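PDB 3LSO: putative membrane anchored protein from Corynebacterium diphtheriae, which is of unknown function but is probably a membrane-tethered, multidomain beta-rich protein displayed on the outside of the bacterial cell. Local coordinates for residues 150-155 with 187-192; 320-325 with 416-421. One frame throughout, in Å; residues are numbered along the deposited sequence.

Interaction 1: 150-155 with 187-192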
loop_
_atom_site.group_PDB
_atom_site.type_symbol
_atom_site.label_atom_id
_atom_site.label_comp_id
_atom_site.label_asym_id
_atom_site.label_seq_id
_atom_site.Cartn_x
_atom_site.Cartn_y
_atom_site.Cartn_z
ATOM N N GLY A 150 -1.363 9.898 11.280
ATOM C CA GLY A 150 -0.372 9.916 12.353
ATOM C C GLY A 150 -0.899 9.270 13.617
ATOM O O GLY A 150 -1.598 8.263 13.576
ATOM N N THR A 151 -0.561 9.857 14.754
ATOM C CA THR A 151 -1.007 9.337 16.023
ATOM C C THR A 151 -1.561 10.476 16.827
ATOM O O THR A 151 -1.051 11.588 16.755
ATOM C CB THR A 151 0.134 8.696 16.797
ATOM O OG1 THR A 151 0.592 7.538 16.091
ATOM C CG2 THR A 151 -0.331 8.265 18.161
ATOM N N LEU A 152 -2.631 10.197 17.560
ATOM C CA LEU A 152 -3.132 11.089 18.572
ATOM C C LEU A 152 -2.667 10.564 19.902
ATOM O O LEU A 152 -2.873 9.384 20.200
ATOM C CB LEU A 152 -4.647 11.058 18.577
ATOM C CG LEU A 152 -5.389 11.626 17.387
ATOM C CD1 LEU A 152 -6.837 11.733 17.798
ATOM C CD2 LEU A 152 -4.815 12.984 16.998
ATOM N N THR A 153 -2.057 11.444 20.699
ATOM C CA THR A 153 -1.591 11.106 22.049
ATOM C C THR A 153 -2.156 12.094 23.058
ATOM O O THR A 153 -1.898 13.310 22.966
ATOM C CB THR A 153 -0.040 11.088 22.157
ATOM O OG1 THR A 153 0.491 10.065 21.301
ATOM C CG2 THR A 153 0.398 10.819 23.590
ATOM N N PHE A 154 -2.922 11.574 24.020
ATOM C CA PHE A 154 -3.518 12.418 25.076
ATOM C C PHE A 154 -2.725 12.411 26.399
ATOM O O PHE A 154 -2.658 11.405 27.116
ATOM C CB PHE A 154 -5.002 12.087 25.302
ATOM C CG PHE A 154 -5.883 12.343 24.107
ATOM C CD1 PHE A 154 -5.348 12.681 22.865
ATOM C CD2 PHE A 154 -7.266 12.236 24.220
ATOM C CE1 PHE A 154 -6.179 12.904 21.757
ATOM C CE2 PHE A 154 -8.112 12.460 23.111
ATOM C CZ PHE A 154 -7.563 12.789 21.885
ATOM N N ILE A 155 -2.138 13.564 26.695
ATOM C CA ILE A 155 -1.264 13.785 27.835
ATOM C C ILE A 155 -2.024 14.700 28.785
ATOM O O ILE A 155 -2.728 15.593 28.338
ATOM C CB ILE A 155 0.066 14.451 27.343
ATOM C CG1 ILE A 155 0.880 13.454 26.521
ATOM C CG2 ILE A 155 0.928 14.983 28.485
ATOM C CD1 ILE A 155 1.173 12.107 27.246
ATOM N N VAL A 187 -4.429 6.903 19.834
ATOM C CA VAL A 187 -5.276 6.544 18.689
ATOM C C VAL A 187 -4.458 6.564 17.396
ATOM O O VAL A 187 -3.837 7.580 17.070
ATOM C CB VAL A 187 -6.493 7.495 18.548
ATOM C CG1 VAL A 187 -7.390 7.037 17.443
ATOM C CG2 VAL A 187 -7.280 7.577 19.844
ATOM N N LYS A 188 -4.443 5.451 16.664
ATOM C CA LYS A 188 -3.771 5.429 15.366
ATOM C C LYS A 188 -4.675 6.083 14.333
ATOM O O LYS A 188 -5.845 5.739 14.219
ATOM C CB LYS A 188 -3.368 3.999 14.945
ATOM C CG LYS A 188 -2.805 3.819 13.491
ATOM C CD LYS A 188 -1.650 4.796 13.143
ATOM C CE LYS A 188 -0.557 4.156 12.276
ATOM N NZ LYS A 188 -1.042 3.661 10.945
ATOM N N VAL A 189 -4.121 7.060 13.622
ATOM C CA VAL A 189 -4.798 7.695 12.507
ATOM C C VAL A 189 -4.260 7.095 11.202
ATOM O O VAL A 189 -3.159 7.434 10.740
ATOM C CB VAL A 189 -4.613 9.221 12.520
ATOM C CG1 VAL A 189 -5.297 9.835 11.334
ATOM C CG2 VAL A 189 -5.156 9.805 13.804
ATOM N N ASP A 190 -5.032 6.172 10.632
ATOM C CA ASP A 190 -4.768 5.681 9.280
ATOM C C ASP A 190 -5.156 6.776 8.287
ATOM O O ASP A 190 -6.018 7.601 8.591
ATOM C CB ASP A 190 -5.548 4.383 8.992
ATOM C CG ASP A 190 -4.979 3.170 9.733
ATOM O OD1 ASP A 190 -3.733 3.053 9.808
ATOM O OD2 ASP A 190 -5.777 2.331 10.224
ATOM N N PRO A 191 -4.522 6.794 7.104
ATOM C CA PRO A 191 -4.860 7.850 6.154
ATOM C C PRO A 191 -6.310 7.749 5.656
ATOM O O PRO A 191 -6.944 6.701 5.773
ATOM C CB PRO A 191 -3.863 7.618 5.001
ATOM C CG PRO A 191 -3.509 6.196 5.085
ATOM C CD PRO A 191 -3.526 5.854 6.549
ATOM N N ALA A 192 -6.831 8.845 5.124
ATOM C CA ALA A 192 -8.121 8.822 4.431
ATOM C C ALA A 192 -8.018 8.023 3.126
ATOM O O ALA A 192 -6.919 7.825 2.599
ATOM C CB ALA A 192 -8.602 10.256 4.146
#
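L152 lies against V187 and V189 on one face of an antiparallel strand pair. Its CB faces V187 CB directly across the pair at 4.0 Å. Its branch point leans the other way along the strand, and L152 CG meets V189 CG2 at 4.0 Å. The side chains of L152 and V189 meet at a slant. With chi1 at 179°, V189 CG2 stands anti to the carbonyl carbon, on the side of L152. G150 pairs with V189 and has no side chain, and V189 CB lies beside the G150 backbone. On the other face T151 pairs with K188. T151 CG2 sits over V187 O, and K188 CD lies 3.5 Å from G150 O. The lysine chain then bends back to its own strand, where K188 NZ forms a salt bridge with D190 OD1 at 3.0 Å. Four backbone hydrogen bonds hold the strands together. L152 N to V187 O is nearly straight (174°). Segment 150-155 belongs to the DIP2116-like N-terminal domain, of the E-set clan. V187 touches V59, and V189 touches A61. K188 and D190 make backbone hydrogen bonds with V59, so strand 186-190 runs between strand 150-167, antiparallel to it, and strand 58-60, parallel to it. V189 also reaches A146 on strand 140-146.

Interaction 2: 320-325 with 416-421; sequences EKVSVS and FEIPKT
E320-V322 and F416-I418 run antiparallel, joined by three backbone hydrogen bonds: F416 N to V322 O, V322 N to F416 O, and I418 N to E320 O at 2.9 Å. The last is nearly straight, at 172°, although I418 already lies past the end of strand 410-417. The side chains of V322, V324, F416 and I418 gather on the buried side. The end of I418 folds over the neighbouring strand: chi1 (-67°) sets CG1 anti to the carbonyl carbon, and the turn at chi2 (103°) carries I418 CD1 to 3.6 Å from V322 CG2. These two side chains cross at about a right angle. V324 and F416 also cross nearly at right angles, with V324 CG2 3.8 Å from F416 CD1. The two strands are the central pair of a four-stranded antiparallel sheet, between strands 298-303 and 349-357. F416 and V324 both touch I342 on strand 335-343, which belongs to another sheet, and the F416 ring meets that of F429. This is the packing of one beta sheet on another. K321 and E417 form a non-hydrogen-bonded pair on the opposite, exposed face. Their stems touch at a slant, K321 CG to E417 CG, 3.9 Å apart. The charged ends do not meet: K321 NZ stays 6.3 Å from E417 OE1. The carboxylate of E320 leads away from I418, and E320 OE1 accepts a hydrogen bond from M317 N.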
loop_
_atom_site.group_PDB
_atom_site.type_symbol
_atom_site.label_atom_id
_atom_site.label_comp_id
_atom_site.label_asym_id
_atom_site.label_seq_id
_atom_site.Cartn_x
_atom_site.Cartn_y
_atom_site.Cartn_z
ATOM N N GLU A 320 25.689 -9.358 -19.527
ATOM C CA GLU A 320 25.601 -10.351 -18.467
ATOM C C GLU A 320 25.215 -11.724 -19.015
ATOM O O GLU A 320 24.461 -11.821 -19.987
ATOM C CB GLU A 320 24.538 -9.872 -17.489
ATOM C CG GLU A 320 24.599 -10.412 -16.084
ATOM C CD GLU A 320 23.557 -9.739 -15.196
ATOM O OE1 GLU A 320 23.717 -8.521 -14.903
ATOM O OE2 GLU A 320 22.578 -10.422 -14.801
ATOM N N LYS A 321 25.738 -12.777 -18.394
ATOM C CA LYS A 321 25.342 -14.151 -18.721
ATOM C C LYS A 321 24.262 -14.641 -17.760
ATOM O O LYS A 321 24.427 -14.592 -16.543
ATOM C CB LYS A 321 26.547 -15.097 -18.690
ATOM C CG LYS A 321 27.388 -15.092 -19.984
ATOM C CD LYS A 321 28.795 -15.709 -19.799
ATOM C CE LYS A 321 29.828 -14.653 -19.360
ATOM N NZ LYS A 321 31.005 -15.248 -18.677
ATOM N N VAL A 322 23.144 -15.103 -18.304
ATOM C CA VAL A 322 22.090 -15.667 -17.466
ATOM C C VAL A 322 21.839 -17.139 -17.743
ATOM O O VAL A 322 22.184 -17.657 -18.806
ATOM C CB VAL A 322 20.762 -14.887 -17.584
ATOM C CG1 VAL A 322 20.924 -13.477 -17.006
ATOM C CG2 VAL A 322 20.288 -14.851 -19.026
ATOM N N SER A 323 21.243 -17.804 -16.762
ATOM C CA SER A 323 20.809 -19.189 -16.914
ATOM C C SER A 323 19.289 -19.293 -16.870
ATOM O O SER A 323 18.631 -18.764 -15.968
ATOM C CB SER A 323 21.436 -20.094 -15.852
ATOM O OG SER A 323 21.025 -19.729 -14.550
ATOM N N VAL A 324 18.754 -19.991 -17.857
ATOM C CA VAL A 324 17.332 -20.140 -18.021
ATOM C C VAL A 324 16.977 -21.610 -17.945
ATOM O O VAL A 324 17.713 -22.464 -18.478
ATOM C CB VAL A 324 16.927 -19.641 -19.393
ATOM C CG1 VAL A 324 15.451 -19.823 -19.612
ATOM C CG2 VAL A 324 17.322 -18.192 -19.549
ATOM N N SER A 325 15.859 -21.913 -17.288
ATOM C CA SER A 325 15.257 -23.239 -17.406
ATOM C C SER A 325 13.834 -23.111 -17.947
ATOM O O SER A 325 13.117 -22.185 -17.565
ATOM C CB SER A 325 15.275 -23.973 -16.063
ATOM O OG SER A 325 14.233 -24.929 -16.007
ATOM N N PHE A 416 22.633 -18.135 -21.540
ATOM C CA PHE A 416 22.645 -17.170 -22.632
ATOM C C PHE A 416 23.455 -15.925 -22.278
ATOM O O PHE A 416 23.702 -15.643 -21.104
ATOM C CB PHE A 416 21.213 -16.793 -23.019
ATOM C CG PHE A 416 20.382 -17.959 -23.479
ATOM C CD1 PHE A 416 19.583 -18.667 -22.583
ATOM C CD2 PHE A 416 20.396 -18.360 -24.804
ATOM C CE1 PHE A 416 18.814 -19.750 -23.007
ATOM C CE2 PHE A 416 19.622 -19.449 -25.231
ATOM C CZ PHE A 416 18.840 -20.138 -24.331
ATOM N N GLU A 417 23.884 -15.196 -23.302
ATOM C CA GLU A 417 24.547 -13.913 -23.101
ATOM C C GLU A 417 23.647 -12.780 -23.592
ATOM O O GLU A 417 23.059 -12.861 -24.674
ATOM C CB GLU A 417 25.919 -13.876 -23.787
ATOM C CG GLU A 417 26.891 -12.891 -23.139
ATOM C CD GLU A 417 28.271 -12.847 -23.801
ATOM O OE1 GLU A 417 28.727 -13.875 -24.364
ATOM O OE2 GLU A 417 28.920 -11.772 -23.745
ATOM N N ILE A 418 23.525 -11.743 -22.771
ATOM C CA ILE A 418 22.831 -10.535 -23.160
ATOM C C ILE A 418 23.869 -9.555 -23.697
ATOM O O ILE A 418 24.811 -9.212 -22.987
ATOM C CB ILE A 418 22.072 -9.911 -21.967
ATOM C CG1 ILE A 418 20.921 -10.811 -21.521
ATOM C CG2 ILE A 418 21.505 -8.557 -22.334
ATOM C CD1 ILE A 418 21.208 -11.591 -20.268
ATOM N N PRO A 419 23.717 -9.117 -24.961
ATOM C CA PRO A 419 24.661 -8.153 -25.536
ATOM C C PRO A 419 24.633 -6.824 -24.790
ATOM O O PRO A 419 23.571 -6.412 -24.302
ATOM C CB PRO A 419 24.161 -7.968 -26.978
ATOM C CG PRO A 419 22.776 -8.467 -26.985
ATOM C CD PRO A 419 22.705 -9.542 -25.941
ATOM N N LYS A 420 25.787 -6.165 -24.694
ATOM C CA LYS A 420 25.866 -4.897 -23.966
ATOM C C LYS A 420 25.037 -3.793 -24.609
ATOM O O LYS A 420 24.844 -2.734 -24.017
ATOM C CB LYS A 420 27.317 -4.448 -23.720
ATOM C CG LYS A 420 28.364 -4.976 -24.684
ATOM C CD LYS A 420 29.744 -4.527 -24.222
ATOM C CE LYS A 420 30.865 -5.119 -25.064
ATOM N NZ LYS A 420 32.164 -4.494 -24.697
ATOM N N THR A 421 24.534 -4.060 -25.810
ATOM C CA THR A 421 23.769 -3.076 -26.568
ATOM C C THR A 421 22.289 -3.370 -26.627
ATOM O O THR A 421 21.533 -2.587 -27.216
ATOM C CB THR A 421 24.245 -2.980 -28.018
ATOM O OG1 THR A 421 24.457 -4.303 -28.534
ATOM C CG2 THR A 421 25.524 -2.100 -28.126
#

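Interaction 1 and interaction 2 lie in separate parts of an elongated, all-beta chain. Their centres are 50 Å apart, and their nearest atoms are about 37 Å apart. They share no strand and no sheet. Along the chain they come in series, since 187-192 ends well before 320-325 begins. A five-stranded mixed sheet, built from strands between 203 and 285, comes between them in sequence. Both contacts pair strands distant in sequence, 32 residues apart in interaction 1 and 91 in interaction 2. Each ties together strands within its own part of the fold. A string of separate beta-rich parts in an elongated chain is consistent with a protein extended from the cell surface.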